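PDB 3VU1: putative uncharacterized protein PH0242 from Pyrococcus horikoshii, which forms the C-terminal globular domain of AglB, an archaeal member of the oligosaccharyltransferase family, and carries a calcium ion in this crystal. Local coordinates for residues G352-N357 with A364-E369; A393-L398 with E454-E459; N447-Y452 with R467-E472. All coordinates share one frame; numbering follows the deposited sequence.

Interaction 1: residues G352-N357 with A364-E369; sequences GPVRVN and AYIMRE
Strand 336-356 and the short strand 359-361 form a beta-hairpin in the Peripheral 2 part of the chain, and the loop that follows folds back so that Ile-366 and Met-367 pack against Val-354 and Val-356 near the end of the long strand. The loop leads on to strand 372-381. Contact is entirely van der Waals, with no hydrogen bond between the segments, and the four residues that meet are buried. The nearest alpha carbons, Val-356 CA and Ile-366 CA, stand 7.6 Å apart. Both valines have CG1 anti to the backbone N (chi1 -176° in Val-354), yet they use different branches. Val-354 offers CG1, which meets Ile-366 CD1 at 3.7 Å; the two side chains cross at about a right angle, and Ile-366 CG1 follows at 4.0 Å from the same Val-354 CG1. Arg-355, between the valines, points the other way. Leu-375 and Leu-377 of strand 372-381 also touch Val-354, while Ile-366 is tied through its backbone to Val-471 of strand 464-487. Val-356 instead turns CG2, the methyl beside its backbone N, to the loop. That one methyl rests against the main chain at Ile-366 O, 3.4 Å away, and reaches the first methylene beyond the beta carbon of the methionine, Met-367 CG, at 4.1 Å.

Interaction 2: residues A393-L398 with E454-E459; sequences ATFIYL and EKLEKE
Leu-456 meets the Tyr-397 ring through a CH-pi contact: Leu-456 CD1 sits over one ring face, 4.3 Å from the centroid and 18° off the ring normal, displaced toward the rim. Leu-456 CD1 lies 4.1 Å from both Tyr-397 CD2 and Tyr-397 CE2. The aromatic ring is brought up to the leucine by a chi1 of 57°, which places CG between the backbone N and the carbonyl carbon.

Apolar packing makes up the rest of the direct contact. The second methyl, Leu-456 CD2, lies on the same face but farther toward the phenol end, 3.5 Å from Tyr-397 CZ. Leu-456 CD1 has a second neighbour in Phe-395 CD1 at 3.8 Å, approaching that ring obliquely, so the leucine fork spans two aromatic residues of one strand. All three residues are buried. This is a helix laid on a beta-sheet: helix 448-460 joins strands 434-443 and 464-487, and Leu-456 is the helix residue that meets strand 385-401 in this contact.

Ring-to-ring contacts surround it. Tyr-452, one turn earlier on the helix, brings its ring against Phe-395, and the Tyr-397 ring meets that of His-416 with the two planes about parallel.

The polar end of the tyrosine turns to the neighbouring strand 412-431, where Tyr-397 OH is hydrogen-bonded to Asp-418 OD1.

Interaction 3: residues N447-Y452 with R467-E472; sequences NAISSY and RGIRVE
Ile-449, near the start of helix 448-460, faces Ile-469 of strand 464-487 with their alpha carbons 8.4 Å apart; the helix packs on the sheet that contains this strand, and no hydrogen bond joins the two segments. The strand carries a classic beta bulge just before the contact, where Arg-467 and Gly-468 both face Ile-396 of the adjoining strand 385-401. Beyond the bulge, Ile-469 and Val-471 point at the helix, and Arg-470 between them points to the other side, where its NE makes a salt bridge with Asp-59 OD2.

On the helix side a single residue, Ile-449, carries the contact, and it divides its work between two branches. CG2, anti to the backbone N, meets Ile-469 CG2 at 4.1 Å; here the two isoleucines run antiparallel alongside one another. The longer branch leaves beside the backbone N (chi1 -60°) and bends again at chi2, -47°, which carries CD1 across to Val-471. The helix residue thus bridges two residues that are next but one along the strand. Tyr-365 touches all three of these aliphatic side chains, and Phe-395 touches both isoleucines, so aromatic rings from the loop and from strand 385-401 border the apolar patch.

The start of the helix is also held by Glu-369, whose OE1 accepts a hydrogen bond from Ile-449 N. At the Val-471 end, the methyl beside the backbone N is the one in use: Val-471 CG2 lies 3.8 Å from Ile-449 CD1.

Interactions 2 and 3 use residues about two turns apart on helix 448-460, Leu-456 and Ile-449, against neighbouring strands of one sheet, with contact centres about 8 Å apart. The strands are tied between them by a probable hydrogen bond, Thr-394 O to Arg-470 N at 2.9 Å. Interaction 1 lies beyond interaction 3, their centres about 14 Å apart, and joins it twice: Ala-364 O is 2.7 Å from Val-471 N, and Glu-369 OE2 probably bonds Ser-450 OG. Between interactions 1 and 2, centres about 22 Å apart, the nearest atoms stay about 7 Å apart. The calcium ion, bound at Glu-76, Ala-285, His-319 and Glu-322, takes no ligand from these segments.

Interaction 1: residues G352-N357 with A364-E369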
loop_
_atom_site.group_PDB
_atom_site.type_symbol
_atom_site.label_atom_id
_atom_site.label_comp_id
_atom_site.label_asym_id
_atom_site.label_seq_id
_atom_site.Cartn_x
_atom_site.Cartn_y
_atom_site.Cartn_z
ATOM N N GLY A 352 -13.020 -22.497 -4.544
ATOM C CA GLY A 352 -13.671 -23.077 -5.698
ATOM C C GLY A 352 -14.687 -22.106 -6.248
ATOM O O GLY A 352 -14.874 -21.021 -5.691
ATOM N N PRO A 353 -15.384 -22.500 -7.327
ATOM C CA PRO A 353 -16.352 -21.604 -7.966
ATOM C C PRO A 353 -17.559 -21.331 -7.065
ATOM O O PRO A 353 -17.864 -22.108 -6.187
ATOM C CB PRO A 353 -16.765 -22.385 -9.216
ATOM C CG PRO A 353 -16.624 -23.819 -8.811
ATOM C CD PRO A 353 -15.461 -23.875 -7.861
ATOM N N VAL A 354 -18.235 -20.226 -7.299
ATOM C CA VAL A 354 -19.371 -19.835 -6.492
ATOM C C VAL A 354 -20.671 -20.161 -7.243
ATOM O O VAL A 354 -20.821 -19.805 -8.424
ATOM C CB VAL A 354 -19.311 -18.314 -6.206
ATOM C CG1 VAL A 354 -20.431 -17.887 -5.281
ATOM C CG2 VAL A 354 -17.972 -17.932 -5.602
ATOM N N ARG A 355 -21.613 -20.814 -6.559
ATOM C CA ARG A 355 -22.929 -21.114 -7.153
ATOM C C ARG A 355 -24.109 -20.400 -6.495
ATOM O O ARG A 355 -24.226 -20.353 -5.268
ATOM C CB ARG A 355 -23.184 -22.623 -7.183
ATOM C CG ARG A 355 -22.159 -23.383 -8.008
ATOM C CD ARG A 355 -22.093 -24.874 -7.693
ATOM N NE ARG A 355 -21.617 -25.593 -8.873
ATOM C CZ ARG A 355 -20.375 -26.031 -9.068
ATOM N NH1 ARG A 355 -19.415 -25.878 -8.137
ATOM N NH2 ARG A 355 -20.109 -26.642 -10.217
ATOM N N VAL A 356 -24.970 -19.830 -7.327
ATOM C CA VAL A 356 -26.276 -19.388 -6.876
ATOM C C VAL A 356 -27.302 -20.283 -7.556
ATOM O O VAL A 356 -27.305 -20.384 -8.797
ATOM C CB VAL A 356 -26.576 -17.924 -7.251
ATOM C CG1 VAL A 356 -27.956 -17.537 -6.745
ATOM C CG2 VAL A 356 -25.509 -16.992 -6.703
ATOM N N ASN A 357 -28.160 -20.920 -6.743
ATOM C CA ASN A 357 -29.192 -21.858 -7.215
ATOM C C ASN A 357 -28.579 -22.849 -8.187
ATOM O O ASN A 357 -28.870 -22.809 -9.375
ATOM C CB ASN A 357 -30.332 -21.103 -7.906
ATOM C CG ASN A 357 -31.185 -20.303 -6.935
ATOM O OD1 ASN A 357 -31.548 -20.794 -5.862
ATOM N ND2 ASN A 357 -31.531 -19.069 -7.319
ATOM N N ALA A 364 -17.136 -11.787 -8.388
ATOM C CA ALA A 364 -17.114 -10.348 -8.159
ATOM C C ALA A 364 -18.511 -9.745 -8.204
ATOM O O ALA A 364 -18.712 -8.617 -7.763
ATOM C CB ALA A 364 -16.211 -9.665 -9.180
ATOM N N TYR A 365 -19.459 -10.479 -8.786
ATOM C CA TYR A 365 -20.852 -10.054 -8.828
ATOM C C TYR A 365 -21.755 -11.260 -8.555
ATOM O O TYR A 365 -22.374 -11.820 -9.431
ATOM C CB TYR A 365 -21.180 -9.353 -10.138
ATOM C CG TYR A 365 -22.164 -8.188 -10.022
ATOM C CD1 TYR A 365 -21.812 -6.927 -10.476
ATOM C CD2 TYR A 365 -23.445 -8.352 -9.482
ATOM C CE1 TYR A 365 -22.689 -5.864 -10.409
ATOM C CE2 TYR A 365 -24.338 -7.292 -9.399
ATOM C CZ TYR A 365 -23.954 -6.046 -9.875
ATOM O OH TYR A 365 -24.797 -4.947 -9.816
ATOM N N ILE A 366 -21.779 -11.638 -7.294
ATOM C CA ILE A 366 -22.485 -12.771 -6.764
ATOM C C ILE A 366 -23.981 -12.814 -7.116
ATOM O O ILE A 366 -24.480 -13.866 -7.509
ATOM C CB ILE A 366 -22.130 -12.875 -5.248
ATOM C CG1 ILE A 366 -21.140 -14.002 -5.037
ATOM C CG2 ILE A 366 -23.294 -13.191 -4.348
ATOM C CD1 ILE A 366 -20.351 -14.358 -6.282
ATOM N N MET A 367 -24.685 -11.688 -7.003
ATOM C CA MET A 367 -26.127 -11.627 -7.278
ATOM C C MET A 367 -26.559 -10.230 -7.704
ATOM O O MET A 367 -25.989 -9.224 -7.234
ATOM C CB MET A 367 -26.940 -11.984 -6.047
ATOM C CG MET A 367 -26.641 -13.309 -5.376
ATOM S SD MET A 367 -27.651 -13.455 -3.883
ATOM C CE MET A 367 -29.174 -14.104 -4.572
ATOM N N ARG A 368 -27.560 -10.160 -8.588
ATOM C CA ARG A 368 -28.132 -8.859 -8.975
ATOM C C ARG A 368 -29.201 -8.463 -7.961
ATOM O O ARG A 368 -29.726 -9.330 -7.246
ATOM C CB ARG A 368 -28.677 -8.856 -10.401
ATOM C CG ARG A 368 -27.628 -9.121 -11.460
ATOM C CD ARG A 368 -28.187 -8.912 -12.854
ATOM N NE ARG A 368 -27.729 -9.969 -13.756
ATOM C CZ ARG A 368 -27.495 -9.823 -15.061
ATOM N NH1 ARG A 368 -27.662 -8.644 -15.663
ATOM N NH2 ARG A 368 -27.086 -10.868 -15.776
ATOM N N GLU A 369 -29.487 -7.164 -7.862
ATOM C CA GLU A 369 -30.443 -6.688 -6.855
ATOM C C GLU A 369 -31.815 -7.323 -7.146
ATOM O O GLU A 369 -32.184 -7.472 -8.321
ATOM C CB GLU A 369 -30.489 -5.149 -6.785
ATOM C CG GLU A 369 -30.928 -4.431 -8.055
ATOM C CD GLU A 369 -30.507 -2.963 -8.105
ATOM O OE1 GLU A 369 -29.961 -2.433 -7.117
ATOM O OE2 GLU A 369 -30.706 -2.325 -9.150
#

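Interaction 2: residues A393-L398 with E454-E459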
loop_
_atom_site.group_PDB
_atom_site.type_symbol
_atom_site.label_atom_id
_atom_site.label_comp_id
_atom_site.label_asym_id
_atom_site.label_seq_id
_atom_site.Cartn_x
_atom_site.Cartn_y
_atom_site.Cartn_z
ATOM N N ALA A 393 -20.998 -4.404 -1.214
ATOM C CA ALA A 393 -20.866 -3.698 -2.484
ATOM C C ALA A 393 -19.572 -2.890 -2.529
ATOM O O ALA A 393 -19.138 -2.344 -1.490
ATOM C CB ALA A 393 -22.070 -2.786 -2.727
ATOM N N THR A 394 -18.973 -2.817 -3.729
ATOM C CA THR A 394 -17.828 -1.950 -3.966
ATOM C C THR A 394 -18.082 -1.208 -5.260
ATOM O O THR A 394 -18.258 -1.834 -6.304
ATOM C CB THR A 394 -16.486 -2.724 -4.069
ATOM O OG1 THR A 394 -16.281 -3.524 -2.903
ATOM C CG2 THR A 394 -15.309 -1.771 -4.167
ATOM N N PHE A 395 -18.110 0.123 -5.175
ATOM C CA PHE A 395 -18.165 0.995 -6.344
ATOM C C PHE A 395 -16.807 1.653 -6.566
ATOM O O PHE A 395 -16.312 2.411 -5.715
ATOM C CB PHE A 395 -19.182 2.121 -6.130
ATOM C CG PHE A 395 -20.612 1.698 -6.251
ATOM C CD1 PHE A 395 -21.379 2.133 -7.327
ATOM C CD2 PHE A 395 -21.205 0.897 -5.283
ATOM C CE1 PHE A 395 -22.709 1.763 -7.445
ATOM C CE2 PHE A 395 -22.536 0.515 -5.401
ATOM C CZ PHE A 395 -23.284 0.945 -6.482
ATOM N N ILE A 396 -16.192 1.368 -7.702
ATOM C CA ILE A 396 -15.004 2.102 -8.090
ATOM C C ILE A 396 -15.452 3.031 -9.195
ATOM O O ILE A 396 -16.023 2.577 -10.216
ATOM C CB ILE A 396 -13.874 1.183 -8.586
ATOM C CG1 ILE A 396 -13.214 0.489 -7.395
ATOM C CG2 ILE A 396 -12.839 2.002 -9.340
ATOM C CD1 ILE A 396 -12.319 -0.695 -7.753
ATOM N N TYR A 397 -15.207 4.322 -8.996
ATOM C CA TYR A 397 -15.595 5.311 -9.992
ATOM C C TYR A 397 -14.636 6.495 -10.098
ATOM O O TYR A 397 -13.752 6.669 -9.252
ATOM C CB TYR A 397 -17.004 5.807 -9.690
ATOM C CG TYR A 397 -17.182 6.392 -8.298
ATOM C CD1 TYR A 397 -17.149 7.778 -8.100
ATOM C CD2 TYR A 397 -17.402 5.574 -7.194
ATOM C CE1 TYR A 397 -17.335 8.335 -6.851
ATOM C CE2 TYR A 397 -17.594 6.121 -5.937
ATOM C CZ TYR A 397 -17.554 7.506 -5.771
ATOM O OH TYR A 397 -17.751 8.075 -4.536
ATOM N N LEU A 398 -14.817 7.294 -11.148
ATOM C CA LEU A 398 -13.998 8.474 -11.396
ATOM C C LEU A 398 -14.807 9.762 -11.246
ATOM O O LEU A 398 -16.007 9.796 -11.555
ATOM C CB LEU A 398 -13.390 8.411 -12.795
ATOM C CG LEU A 398 -12.606 7.152 -13.163
ATOM C CD1 LEU A 398 -11.862 7.340 -14.489
ATOM C CD2 LEU A 398 -11.656 6.736 -12.042
ATOM N N GLU A 454 -27.646 6.086 -8.323
ATOM C CA GLU A 454 -28.398 7.343 -8.414
ATOM C C GLU A 454 -27.786 8.414 -7.501
ATOM O O GLU A 454 -27.633 9.569 -7.904
ATOM C CB GLU A 454 -29.876 7.127 -8.055
ATOM C CG GLU A 454 -30.760 6.680 -9.217
ATOM C CD GLU A 454 -31.925 5.757 -8.797
ATOM O OE1 GLU A 454 -32.496 5.905 -7.681
ATOM O OE2 GLU A 454 -32.286 4.865 -9.599
ATOM N N LYS A 455 -27.439 8.029 -6.276
ATOM C CA LYS A 455 -26.847 8.973 -5.332
ATOM C C LYS A 455 -25.593 9.634 -5.956
ATOM O O LYS A 455 -25.500 10.871 -6.025
ATOM C CB LYS A 455 -26.595 8.269 -3.996
ATOM C CG LYS A 455 -26.232 9.165 -2.826
ATOM C CD LYS A 455 -24.760 9.020 -2.423
ATOM C CE LYS A 455 -24.206 10.256 -1.713
ATOM N NZ LYS A 455 -24.866 10.543 -0.406
ATOM N N LEU A 456 -24.676 8.812 -6.478
ATOM C CA LEU A 456 -23.476 9.312 -7.159
ATOM C C LEU A 456 -23.781 10.163 -8.375
ATOM O O LEU A 456 -23.125 11.187 -8.616
ATOM C CB LEU A 456 -22.568 8.164 -7.590
ATOM C CG LEU A 456 -22.070 7.207 -6.513
ATOM C CD1 LEU A 456 -21.533 5.956 -7.179
ATOM C CD2 LEU A 456 -21.028 7.884 -5.645
ATOM N N GLU A 457 -24.769 9.720 -9.150
ATOM C CA GLU A 457 -25.198 10.429 -10.347
ATOM C C GLU A 457 -25.729 11.814 -9.991
ATOM O O GLU A 457 -25.320 12.822 -10.595
ATOM C CB GLU A 457 -26.212 9.605 -11.134
ATOM C CG GLU A 457 -25.540 8.589 -12.048
ATOM C CD GLU A 457 -26.496 7.583 -12.674
ATOM O OE1 GLU A 457 -27.727 7.706 -12.490
ATOM O OE2 GLU A 457 -26.008 6.655 -13.359
ATOM N N LYS A 458 -26.592 11.859 -8.977
ATOM C CA LYS A 458 -27.154 13.109 -8.492
ATOM C C LYS A 458 -26.036 14.032 -7.969
ATOM O O LYS A 458 -26.031 15.223 -8.301
ATOM C CB LYS A 458 -28.213 12.844 -7.419
ATOM C CG LYS A 458 -29.173 14.002 -7.188
ATOM C CD LYS A 458 -30.188 13.726 -6.080
ATOM C CE LYS A 458 -30.860 12.354 -6.217
ATOM N NZ LYS A 458 -31.593 12.126 -7.503
ATOM N N GLU A 459 -25.086 13.474 -7.196
ATOM C CA GLU A 459 -23.974 14.245 -6.608
ATOM C C GLU A 459 -22.957 14.777 -7.637
ATOM O O GLU A 459 -22.501 15.911 -7.527
ATOM C CB GLU A 459 -23.246 13.433 -5.533
ATOM C CG GLU A 459 -22.096 14.185 -4.854
ATOM C CD GLU A 459 -21.642 13.568 -3.532
ATOM O OE1 GLU A 459 -20.774 14.186 -2.875
ATOM O OE2 GLU A 459 -22.143 12.483 -3.133
#

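Interaction 3: residues N447-Y452 with R467-E472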
loop_
_atom_site.group_PDB
_atom_site.type_symbol
_atom_site.label_atom_id
_atom_site.label_comp_id
_atom_site.label_asym_id
_atom_site.label_seq_id
_atom_site.Cartn_x
_atom_site.Cartn_y
_atom_site.Cartn_z
ATOM N N ASN A 447 -32.843 -2.379 -5.670
ATOM C CA ASN A 447 -32.369 -1.001 -5.403
ATOM C C ASN A 447 -31.094 -0.826 -4.544
ATOM O O ASN A 447 -30.648 0.315 -4.347
ATOM C CB ASN A 447 -33.474 -0.137 -4.771
ATOM C CG ASN A 447 -34.779 -0.223 -5.516
ATOM O OD1 ASN A 447 -34.869 0.177 -6.680
ATOM N ND2 ASN A 447 -35.807 -0.752 -4.848
ATOM N N ALA A 448 -30.518 -1.914 -4.023
ATOM C CA ALA A 448 -29.267 -1.793 -3.261
ATOM C C ALA A 448 -28.163 -1.070 -4.070
ATOM O O ALA A 448 -27.559 -0.108 -3.594
ATOM C CB ALA A 448 -28.794 -3.152 -2.777
ATOM N N ILE A 449 -27.957 -1.523 -5.302
ATOM C CA ILE A 449 -26.986 -0.972 -6.219
ATOM C C ILE A 449 -27.515 0.328 -6.842
ATOM O O ILE A 449 -26.889 1.381 -6.711
ATOM C CB ILE A 449 -26.618 -2.034 -7.307
ATOM C CG1 ILE A 449 -26.026 -3.293 -6.666
ATOM C CG2 ILE A 449 -25.681 -1.484 -8.376
ATOM C CD1 ILE A 449 -24.955 -3.061 -5.608
ATOM N N SER A 450 -28.670 0.255 -7.505
ATOM C CA SER A 450 -29.246 1.397 -8.230
ATOM C C SER A 450 -29.401 2.622 -7.351
ATOM O O SER A 450 -29.166 3.756 -7.782
ATOM C CB SER A 450 -30.612 1.027 -8.781
ATOM O OG SER A 450 -30.471 0.083 -9.820
ATOM N N SER A 451 -29.824 2.376 -6.117
ATOM C CA SER A 451 -29.971 3.413 -5.123
ATOM C C SER A 451 -28.683 4.247 -5.010
ATOM O O SER A 451 -28.720 5.483 -5.189
ATOM C CB SER A 451 -30.318 2.745 -3.809
ATOM O OG SER A 451 -30.026 3.592 -2.740
ATOM N N TYR A 452 -27.553 3.557 -4.767
ATOM C CA TYR A 452 -26.245 4.192 -4.615
ATOM C C TYR A 452 -25.762 4.842 -5.921
ATOM O O TYR A 452 -25.211 5.950 -5.908
ATOM C CB TYR A 452 -25.213 3.190 -4.067
ATOM C CG TYR A 452 -24.015 3.870 -3.445
ATOM C CD1 TYR A 452 -24.102 4.459 -2.172
ATOM C CD2 TYR A 452 -22.798 3.972 -4.153
ATOM C CE1 TYR A 452 -23.019 5.126 -1.614
ATOM C CE2 TYR A 452 -21.707 4.637 -3.610
ATOM C CZ TYR A 452 -21.824 5.208 -2.342
ATOM O OH TYR A 452 -20.745 5.845 -1.800
ATOM N N ARG A 467 -16.529 2.803 -13.024
ATOM C CA ARG A 467 -15.586 1.914 -13.697
ATOM C C ARG A 467 -15.734 0.466 -13.257
ATOM O O ARG A 467 -15.260 -0.424 -13.930
ATOM C CB ARG A 467 -14.159 2.397 -13.477
ATOM C CG ARG A 467 -13.788 3.641 -14.264
ATOM C CD ARG A 467 -12.921 3.234 -15.432
ATOM N NE ARG A 467 -13.682 3.118 -16.658
ATOM C CZ ARG A 467 -13.514 3.917 -17.707
ATOM N NH1 ARG A 467 -12.584 4.876 -17.696
ATOM N NH2 ARG A 467 -14.259 3.742 -18.787
ATOM N N GLY A 468 -16.410 0.220 -12.141
ATOM C CA GLY A 468 -16.644 -1.150 -11.703
ATOM C C GLY A 468 -17.601 -1.142 -10.538
ATOM O O GLY A 468 -17.599 -0.203 -9.757
ATOM N N ILE A 469 -18.433 -2.169 -10.440
ATOM C CA ILE A 469 -19.329 -2.377 -9.314
ATOM C C ILE A 469 -19.231 -3.847 -8.981
ATOM O O ILE A 469 -19.299 -4.675 -9.873
ATOM C CB ILE A 469 -20.791 -2.038 -9.668
ATOM C CG1 ILE A 469 -20.944 -0.531 -9.874
ATOM C CG2 ILE A 469 -21.734 -2.513 -8.583
ATOM C CD1 ILE A 469 -22.219 -0.104 -10.577
ATOM N N ARG A 470 -19.071 -4.182 -7.709
ATOM C CA ARG A 470 -18.952 -5.575 -7.316
ATOM C C ARG A 470 -19.928 -5.895 -6.216
ATOM O O ARG A 470 -20.247 -5.033 -5.375
ATOM C CB ARG A 470 -17.550 -5.864 -6.798
ATOM C CG ARG A 470 -16.494 -5.563 -7.820
ATOM C CD ARG A 470 -15.161 -6.057 -7.358
ATOM N NE ARG A 470 -14.199 -5.934 -8.433
ATOM C CZ ARG A 470 -13.184 -6.766 -8.603
ATOM N NH1 ARG A 470 -13.006 -7.776 -7.756
ATOM N NH2 ARG A 470 -12.374 -6.578 -9.630
ATOM N N VAL A 471 -20.384 -7.140 -6.208
ATOM C CA VAL A 471 -21.229 -7.631 -5.145
ATOM C C VAL A 471 -20.595 -8.932 -4.728
ATOM O O VAL A 471 -20.504 -9.868 -5.523
ATOM C CB VAL A 471 -22.686 -7.826 -5.603
ATOM C CG1 VAL A 471 -23.513 -8.494 -4.512
ATOM C CG2 VAL A 471 -23.277 -6.477 -5.988
ATOM N N GLU A 472 -20.136 -8.979 -3.481
ATOM C CA GLU A 472 -19.197 -9.997 -3.075
ATOM C C GLU A 472 -19.574 -10.529 -1.743
ATOM O O GLU A 472 -20.115 -9.796 -0.926
ATOM C CB GLU A 472 -17.793 -9.413 -2.977
ATOM C CG GLU A 472 -17.179 -8.928 -4.284
ATOM C CD GLU A 472 -15.770 -8.411 -4.077
ATOM O OE1 GLU A 472 -14.834 -9.222 -4.153
ATOM O OE2 GLU A 472 -15.603 -7.198 -3.835
#